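Side-chain contacts in putative trimethylamine methyltransferase (PDB 4YYC), which probably acts as a methyltransferase of the trimethylamine methyltransferase family: residues E57-I62 with A347-L352; Y198-I201 with P207-G210; M224-I227 with F233-N236. All coordinates share one frame; numbering follows the deposited sequence.

Contact 2 is the buried one, all three of its touching residues lying inside the protein, whereas contacts 1 and 3 sit farther out, each about 22 Å from the centre of the chain to the centre of the contact. Contacts 2 and 3 are neighbours: Met-224, a selenomethionine, packs its CE 3.8 Å from the N of Tyr-198, and helix 215-229 follows strand 208-209 directly. Contact 1 lies apart, its centre 33 to 34 Å from theirs, and brings together helices distant in sequence. Chemistry follows place: contact 2 joins carbon surfaces, contact 1 lays a leucine on a charged guanidinium, and contact 3 adds a salt bridge to apolar packing.

Contact 1 (E57-I62 with A347-L352); sequences EGLQLI and ARRLGL
Leu-59 packs against the guanidinium group of Arg-349 where helix 56-73 meets the C-terminal end of helix 334-350, a partly buried helix-helix contact far from the centre of the chain. The close part is a face contact: Leu-59 CB stands 3.6 Å above the guanidinium plane, over its centre. Leu-59 CD1 lies 3.6 Å from Arg-349 NH1 and 3.9 Å from Arg-349 CD, which extends the cover from the flat group onto the aliphatic chain. The bend of the arginine at its third torsion (chi3 67°) turns the guanidinium to present that face. Its polar atoms look elsewhere, NE to Glu-63 and NH1 to Glu-56 in salt bridges; since both acids belong to helix 56-73, they would fix the rotation of the group against the leucine.

The looser part lies toward Gln-60, which is partly exposed. Its side chain crosses that of Arg-349 at about a right angle, and its NE2 is bonded to Glu-56. Helix 334-350 closes in a Schellman motif at Gly-351, two residues beyond the arginine, with Leu-352 N 3.2 Å from Ala-347 O. On this looser side the nearest approach is Gln-60 CG to Arg-349 NH2, 4.0 Å.

Contact 2 (Y198-I201 with P207-G210); sequences YSHI and PFMG
His-200 and Phe-208 meet through their CB atoms, 3.6 Å apart, where helix 192-202 packs on strand 208-209; the CA atoms of His-200 and Phe-208, the nearest pair between the two segments, are 6.3 Å apart. The apolar contacts carry the whole interface. Phe-208 CB also lies 3.7 Å from His-200 CG, and His-200 CB lies 3.8 Å from Phe-208 CG, so each side chain touches the root of the other's ring, and the two cross at a slant rather than stacking. Farther along the phenyl ring, Ile-201 CG1 approaches Phe-208 CE2 at 3.9 Å and CZ at 4.1 Å. Phe-208 holds CG between its backbone N and carbonyl carbon (chi1 66°), which carries the ring alongside the helix and brings its far end to the isoleucine. Leu-228 of helix 215-229 touches both Ile-201 and Phe-208, so a further helix joins the apolar contact.

A ring-ring contact adds to this: the imidazole of His-200 meets the ring of Phe-161 with the planes at about 75°.

The polar ends of His-200 are met from outside the two segments. Both ring nitrogens of this buried residue are satisfied, ND1 by Ser-177 OG and NE2 by Gly-179 O, which fixes the rotation of the imidazole. The same stretch of chain bonds segment 207-210 through its backbone, Ser-177 with Pro-207 and Gly-178 with Met-209, and thus links the histidine to that segment independently of their direct contact.

In sequence a helix leads through a short connection into a strand that lies parallel to strand 240-245. This is an alpha-beta unit, consistent with the beta/alpha (TIM) barrel of the trimethylamine methyltransferase family.

Contact 3 (M224-I227 with F233-N236); sequences MAKI and FVEN
Lys-226 reaches across from helix 215-229 to Val-234 and Glu-235 on the short helix 231-236. From CB the chain turns beside the backbone N, with CG anti to the carbonyl carbon (chi1 -68°), then runs extended to its tip. CG rests against the valine, 3.8 Å from Val-234 CB and 3.9 Å from Val-234 CG2. CE comes 4.1 Å from Val-234 CG1 and 3.3 Å from Glu-235 OE2. NZ ends in a salt bridge and hydrogen bond to Glu-235 OE2 at 2.7 Å, meeting the oxygen on its anti side, 15° out of the carboxylate plane.

Asp-231 gives NZ a second acidic partner, and His-266 ND1 also bonds Glu-235 OE2, so both ends of the bridge are gripped twice. Were this lysine an alanine, Val-234 would probably lose the cover of CG and CE, and Glu-235 and Asp-231 their shared positive mate, though His-266 would remain. Beneath the bridge, Val-234 CG2 sits 3.6 Å from Ala-225 O and 4.0 Å from Ala-225 CB, forming the buried side of the contact.

In sequence the two helices fall between strands 208-209 and 240-245, which pair in parallel: the helical part of a beta-alpha-beta crossover, consistent with a TIM barrel.

Contact 1 (E57-I62 with A347-L352)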
loop_
_atom_site.group_PDB
_atom_site.type_symbol
_atom_site.label_atom_id
_atom_site.label_comp_id
_atom_site.label_asym_id
_atom_site.label_seq_id
_atom_site.Cartn_x
_atom_site.Cartn_y
_atom_site.Cartn_z
ATOM N N GLU A 57 -7.836 -18.485 17.031
ATOM C CA GLU A 57 -8.738 -18.165 18.146
ATOM C C GLU A 57 -9.618 -16.967 17.809
ATOM O O GLU A 57 -10.798 -16.979 18.116
ATOM C CB GLU A 57 -7.987 -17.923 19.458
ATOM C CG GLU A 57 -8.773 -17.132 20.509
ATOM N N GLY A 58 -9.038 -15.948 17.162
ATOM C CA GLY A 58 -9.770 -14.774 16.759
ATOM C C GLY A 58 -10.810 -15.111 15.712
ATOM O O GLY A 58 -11.907 -14.585 15.731
ATOM N N LEU A 59 -10.453 -15.965 14.764
ATOM C CA LEU A 59 -11.399 -16.346 13.724
ATOM C C LEU A 59 -12.583 -17.102 14.334
ATOM O O LEU A 59 -13.739 -16.817 14.026
ATOM C CB LEU A 59 -10.753 -17.215 12.672
ATOM C CG LEU A 59 -9.727 -16.477 11.840
ATOM C CD1 LEU A 59 -8.754 -17.437 11.175
ATOM C CD2 LEU A 59 -10.460 -15.616 10.812
ATOM N N GLN A 60 -12.279 -18.078 15.184
ATOM C CA GLN A 60 -13.336 -18.804 15.890
ATOM C C GLN A 60 -14.227 -17.898 16.738
ATOM O O GLN A 60 -15.418 -18.115 16.843
ATOM C CB GLN A 60 -12.709 -19.899 16.764
ATOM C CG GLN A 60 -12.212 -21.062 15.931
ATOM C CD GLN A 60 -11.719 -22.214 16.797
ATOM O OE1 GLN A 60 -12.251 -22.461 17.858
ATOM N NE2 GLN A 60 -10.707 -22.902 16.342
ATOM N N LEU A 61 -13.637 -16.873 17.332
ATOM C CA LEU A 61 -14.383 -15.932 18.144
ATOM C C LEU A 61 -15.405 -15.159 17.321
ATOM O O LEU A 61 -16.564 -15.049 17.704
ATOM C CB LEU A 61 -13.400 -14.992 18.823
ATOM C CG LEU A 61 -13.976 -13.851 19.646
ATOM C CD1 LEU A 61 -14.807 -14.395 20.782
ATOM C CD2 LEU A 61 -12.796 -13.040 20.208
ATOM N N ILE A 62 -14.941 -14.625 16.196
ATOM C CA ILE A 62 -15.826 -13.885 15.292
ATOM C C ILE A 62 -16.917 -14.808 14.747
ATOM O O ILE A 62 -18.078 -14.426 14.703
ATOM C CB ILE A 62 -15.062 -13.212 14.145
ATOM C CG1 ILE A 62 -14.010 -12.221 14.681
ATOM C CG2 ILE A 62 -16.027 -12.487 13.215
ATOM C CD1 ILE A 62 -14.566 -11.129 15.561
ATOM N N ALA A 347 -14.139 -15.328 4.728
ATOM C CA ALA A 347 -14.690 -15.792 3.442
ATOM C C ALA A 347 -14.062 -17.086 2.949
ATOM O O ALA A 347 -14.766 -18.022 2.485
ATOM C CB ALA A 347 -14.545 -14.687 2.400
ATOM N N ARG A 348 -12.752 -17.206 3.103
ATOM C CA ARG A 348 -12.059 -18.446 2.669
ATOM C C ARG A 348 -12.545 -19.602 3.515
ATOM O O ARG A 348 -12.763 -20.708 3.008
ATOM C CB ARG A 348 -10.540 -18.298 2.740
ATOM C CG ARG A 348 -9.936 -17.457 1.600
ATOM C CD ARG A 348 -8.417 -17.476 1.641
ATOM N NE ARG A 348 -7.836 -16.686 2.726
ATOM C CZ ARG A 348 -7.625 -15.374 2.702
ATOM N NH1 ARG A 348 -7.933 -14.639 1.651
ATOM N NH2 ARG A 348 -7.089 -14.791 3.773
ATOM N N ARG A 349 -12.746 -19.363 4.810
ATOM C CA ARG A 349 -13.208 -20.416 5.711
ATOM C C ARG A 349 -14.658 -20.785 5.465
ATOM O O ARG A 349 -15.014 -21.986 5.568
ATOM C CB ARG A 349 -13.006 -20.019 7.171
ATOM C CG ARG A 349 -11.544 -19.922 7.583
ATOM C CD ARG A 349 -11.386 -19.067 8.799
ATOM N NE ARG A 349 -11.957 -19.621 10.017
ATOM C CZ ARG A 349 -11.285 -20.416 10.860
ATOM N NH1 ARG A 349 -10.012 -20.770 10.628
ATOM N NH2 ARG A 349 -11.878 -20.824 11.957
ATOM N N LEU A 350 -15.467 -19.828 5.042
ATOM C CA LEU A 350 -16.847 -20.083 4.643
ATOM C C LEU A 350 -16.933 -20.818 3.303
ATOM O O LEU A 350 -17.863 -21.604 3.094
ATOM C CB LEU A 350 -17.649 -18.790 4.647
ATOM C CG LEU A 350 -19.134 -18.919 4.340
ATOM C CD1 LEU A 350 -19.863 -19.921 5.216
ATOM C CD2 LEU A 350 -19.756 -17.552 4.495
ATOM N N GLY A 351 -15.959 -20.657 2.430
ATOM C CA GLY A 351 -15.908 -21.267 1.123
ATOM C C GLY A 351 -16.536 -20.492 -0.018
ATOM O O GLY A 351 -16.999 -21.101 -0.970
ATOM N N LEU A 352 -16.616 -19.166 0.106
ATOM C CA LEU A 352 -17.162 -18.327 -0.952
ATOM C C LEU A 352 -16.100 -17.413 -1.514
ATOM O O LEU A 352 -15.266 -16.874 -0.762
ATOM C CB LEU A 352 -18.309 -17.441 -0.430
ATOM C CG LEU A 352 -19.500 -18.181 0.198
ATOM C CD1 LEU A 352 -20.536 -17.173 0.666
ATOM C CD2 LEU A 352 -20.070 -19.211 -0.733
#

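Contact 2 (Y198-I201 with P207-G210)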
loop_
_atom_site.group_PDB
_atom_site.type_symbol
_atom_site.label_atom_id
_atom_site.label_comp_id
_atom_site.label_asym_id
_atom_site.label_seq_id
_atom_site.Cartn_x
_atom_site.Cartn_y
_atom_site.Cartn_z
ATOM N N TYR A 198 -26.553 -3.009 -22.860
ATOM C CA TYR A 198 -26.175 -2.991 -24.268
ATOM C C TYR A 198 -24.770 -2.436 -24.455
ATOM O O TYR A 198 -23.989 -2.952 -25.270
ATOM C CB TYR A 198 -27.148 -2.171 -25.094
ATOM C CG TYR A 198 -26.770 -2.128 -26.575
ATOM C CD1 TYR A 198 -27.044 -3.211 -27.417
ATOM C CD2 TYR A 198 -26.120 -1.049 -27.112
ATOM C CE1 TYR A 198 -26.723 -3.172 -28.781
ATOM C CE2 TYR A 198 -25.761 -1.000 -28.452
ATOM C CZ TYR A 198 -26.053 -2.068 -29.290
ATOM O OH TYR A 198 -25.673 -1.974 -30.616
ATOM N N SER A 199 -24.446 -1.386 -23.705
ATOM C CA SER A 199 -23.114 -0.747 -23.826
ATOM C C SER A 199 -21.981 -1.719 -23.501
ATOM O O SER A 199 -20.961 -1.743 -24.176
ATOM C CB SER A 199 -23.032 0.503 -22.934
ATOM O OG SER A 199 -23.952 1.450 -23.396
ATOM N N HIS A 200 -22.160 -2.547 -22.469
ATOM C CA HIS A 200 -21.179 -3.577 -22.122
ATOM C C HIS A 200 -21.009 -4.624 -23.218
ATOM O O HIS A 200 -19.967 -5.246 -23.312
ATOM C CB HIS A 200 -21.535 -4.253 -20.798
ATOM C CG HIS A 200 -21.362 -3.358 -19.598
ATOM N ND1 HIS A 200 -20.123 -2.940 -19.166
ATOM C CD2 HIS A 200 -22.257 -2.802 -18.748
ATOM C CE1 HIS A 200 -20.264 -2.172 -18.106
ATOM N NE2 HIS A 200 -21.548 -2.076 -17.825
ATOM N N ILE A 201 -22.032 -4.817 -24.039
ATOM C CA ILE A 201 -21.961 -5.799 -25.125
ATOM C C ILE A 201 -21.374 -5.193 -26.373
ATOM O O ILE A 201 -20.548 -5.847 -27.033
ATOM C CB ILE A 201 -23.349 -6.428 -25.390
ATOM C CG1 ILE A 201 -23.875 -7.086 -24.125
ATOM C CG2 ILE A 201 -23.263 -7.403 -26.555
ATOM C CD1 ILE A 201 -25.345 -7.440 -24.130
ATOM N N PRO A 207 -16.206 -9.646 -19.388
ATOM C CA PRO A 207 -17.402 -10.032 -18.628
ATOM C C PRO A 207 -18.033 -8.833 -17.910
ATOM O O PRO A 207 -17.329 -7.975 -17.431
ATOM C CB PRO A 207 -16.908 -11.041 -17.628
ATOM C CG PRO A 207 -15.483 -11.159 -17.812
ATOM C CD PRO A 207 -14.994 -10.346 -18.951
ATOM N N PHE A 208 -19.353 -8.801 -17.871
ATOM C CA PHE A 208 -20.080 -7.633 -17.385
ATOM C C PHE A 208 -21.069 -8.002 -16.295
ATOM O O PHE A 208 -21.346 -9.195 -16.053
ATOM C CB PHE A 208 -20.719 -6.893 -18.562
ATOM C CG PHE A 208 -21.804 -7.672 -19.264
ATOM C CD1 PHE A 208 -23.094 -7.673 -18.773
ATOM C CD2 PHE A 208 -21.534 -8.431 -20.410
ATOM C CE1 PHE A 208 -24.111 -8.365 -19.424
ATOM C CE2 PHE A 208 -22.532 -9.146 -21.039
ATOM C CZ PHE A 208 -23.833 -9.118 -20.545
HETATM N N MSE A 209 -21.623 -6.976 -15.679
HETATM C CA MSE A 209 -22.539 -7.102 -14.546
HETATM C C MSE A 209 -23.924 -6.705 -14.965
HETATM O O MSE A 209 -24.125 -5.930 -15.904
HETATM C CB MSE A 209 -22.075 -6.180 -13.401
HETATM C CG MSE A 209 -20.702 -6.546 -12.864
HETATM SE SE MSE A 209 -20.116 -5.241 -11.528
HETATM C CE MSE A 209 -21.178 -5.895 -10.042
ATOM N N GLY A 210 -24.913 -7.197 -14.235
ATOM C CA GLY A 210 -26.300 -6.967 -14.559
ATOM C C GLY A 210 -26.973 -5.879 -13.785
ATOM O O GLY A 210 -26.420 -5.293 -12.859
#

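Contact 3 (M224-I227 with F233-N236)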
loop_
_atom_site.group_PDB
_atom_site.type_symbol
_atom_site.label_atom_id
_atom_site.label_comp_id
_atom_site.label_asym_id
_atom_site.label_seq_id
_atom_site.Cartn_x
_atom_site.Cartn_y
_atom_site.Cartn_z
HETATM N N MSE A 224 -31.463 -10.360 -22.304
HETATM C CA MSE A 224 -30.416 -9.878 -23.170
HETATM C C MSE A 224 -29.276 -10.853 -23.204
HETATM O O MSE A 224 -28.724 -11.093 -24.250
HETATM C CB MSE A 224 -29.975 -8.509 -22.698
HETATM C CG MSE A 224 -31.062 -7.522 -23.098
HETATM SE SE MSE A 224 -30.685 -5.696 -22.486
HETATM C CE MSE A 224 -29.373 -5.362 -23.863
ATOM N N ALA A 225 -28.874 -11.377 -22.048
ATOM C CA ALA A 225 -27.796 -12.343 -21.976
ATOM C C ALA A 225 -28.119 -13.574 -22.801
ATOM O O ALA A 225 -27.212 -14.142 -23.472
ATOM C CB ALA A 225 -27.533 -12.752 -20.535
ATOM N N LYS A 226 -29.384 -14.012 -22.774
ATOM C CA LYS A 226 -29.785 -15.189 -23.567
ATOM C C LYS A 226 -29.735 -14.928 -25.051
ATOM O O LYS A 226 -29.365 -15.825 -25.804
ATOM C CB LYS A 226 -31.150 -15.707 -23.155
ATOM C CG LYS A 226 -31.159 -16.312 -21.781
ATOM C CD LYS A 226 -32.491 -16.945 -21.377
ATOM C CE LYS A 226 -32.318 -17.643 -20.046
ATOM N NZ LYS A 226 -33.463 -18.482 -19.713
ATOM N N ILE A 227 -30.097 -13.723 -25.491
ATOM C CA ILE A 227 -29.905 -13.325 -26.889
ATOM C C ILE A 227 -28.417 -13.420 -27.293
ATOM O O ILE A 227 -28.087 -13.888 -28.381
ATOM C CB ILE A 227 -30.455 -11.900 -27.146
ATOM C CG1 ILE A 227 -31.984 -11.926 -27.085
ATOM C CG2 ILE A 227 -30.003 -11.369 -28.506
ATOM C CD1 ILE A 227 -32.690 -10.620 -26.804
ATOM N N PHE A 233 -27.196 -21.868 -22.509
ATOM C CA PHE A 233 -25.894 -21.412 -22.013
ATOM C C PHE A 233 -26.038 -20.577 -20.752
ATOM O O PHE A 233 -25.318 -20.811 -19.785
ATOM C CB PHE A 233 -25.128 -20.644 -23.063
ATOM C CG PHE A 233 -23.690 -20.399 -22.686
ATOM C CD1 PHE A 233 -23.334 -19.329 -21.901
ATOM C CD2 PHE A 233 -22.710 -21.247 -23.127
ATOM C CE1 PHE A 233 -22.008 -19.098 -21.574
ATOM C CE2 PHE A 233 -21.378 -21.042 -22.804
ATOM C CZ PHE A 233 -21.021 -19.959 -22.032
ATOM N N VAL A 234 -26.959 -19.619 -20.752
ATOM C CA VAL A 234 -27.155 -18.776 -19.576
ATOM C C VAL A 234 -27.671 -19.573 -18.371
ATOM O O VAL A 234 -27.232 -19.354 -17.239
ATOM C CB VAL A 234 -28.063 -17.586 -19.919
ATOM C CG1 VAL A 234 -28.488 -16.839 -18.678
ATOM C CG2 VAL A 234 -27.364 -16.692 -20.941
ATOM N N GLU A 235 -28.582 -20.527 -18.605
ATOM C CA GLU A 235 -29.086 -21.323 -17.491
ATOM C C GLU A 235 -28.012 -22.213 -16.871
ATOM O O GLU A 235 -28.176 -22.661 -15.747
ATOM C CB GLU A 235 -30.254 -22.204 -17.950
ATOM C CG GLU A 235 -31.517 -21.435 -18.314
ATOM C CD GLU A 235 -32.140 -20.675 -17.142
ATOM O OE1 GLU A 235 -32.139 -21.154 -15.977
ATOM O OE2 GLU A 235 -32.621 -19.547 -17.370
ATOM N N ASN A 236 -26.927 -22.457 -17.594
ATOM C CA ASN A 236 -25.891 -23.353 -17.129
ATOM C C ASN A 236 -24.566 -22.682 -16.755
ATOM O O ASN A 236 -23.678 -23.354 -16.263
ATOM C CB ASN A 236 -25.649 -24.415 -18.192
ATOM C CG ASN A 236 -26.763 -25.430 -18.246
ATOM O OD1 ASN A 236 -26.901 -26.237 -17.341
ATOM N ND2 ASN A 236 -27.610 -25.358 -19.285
#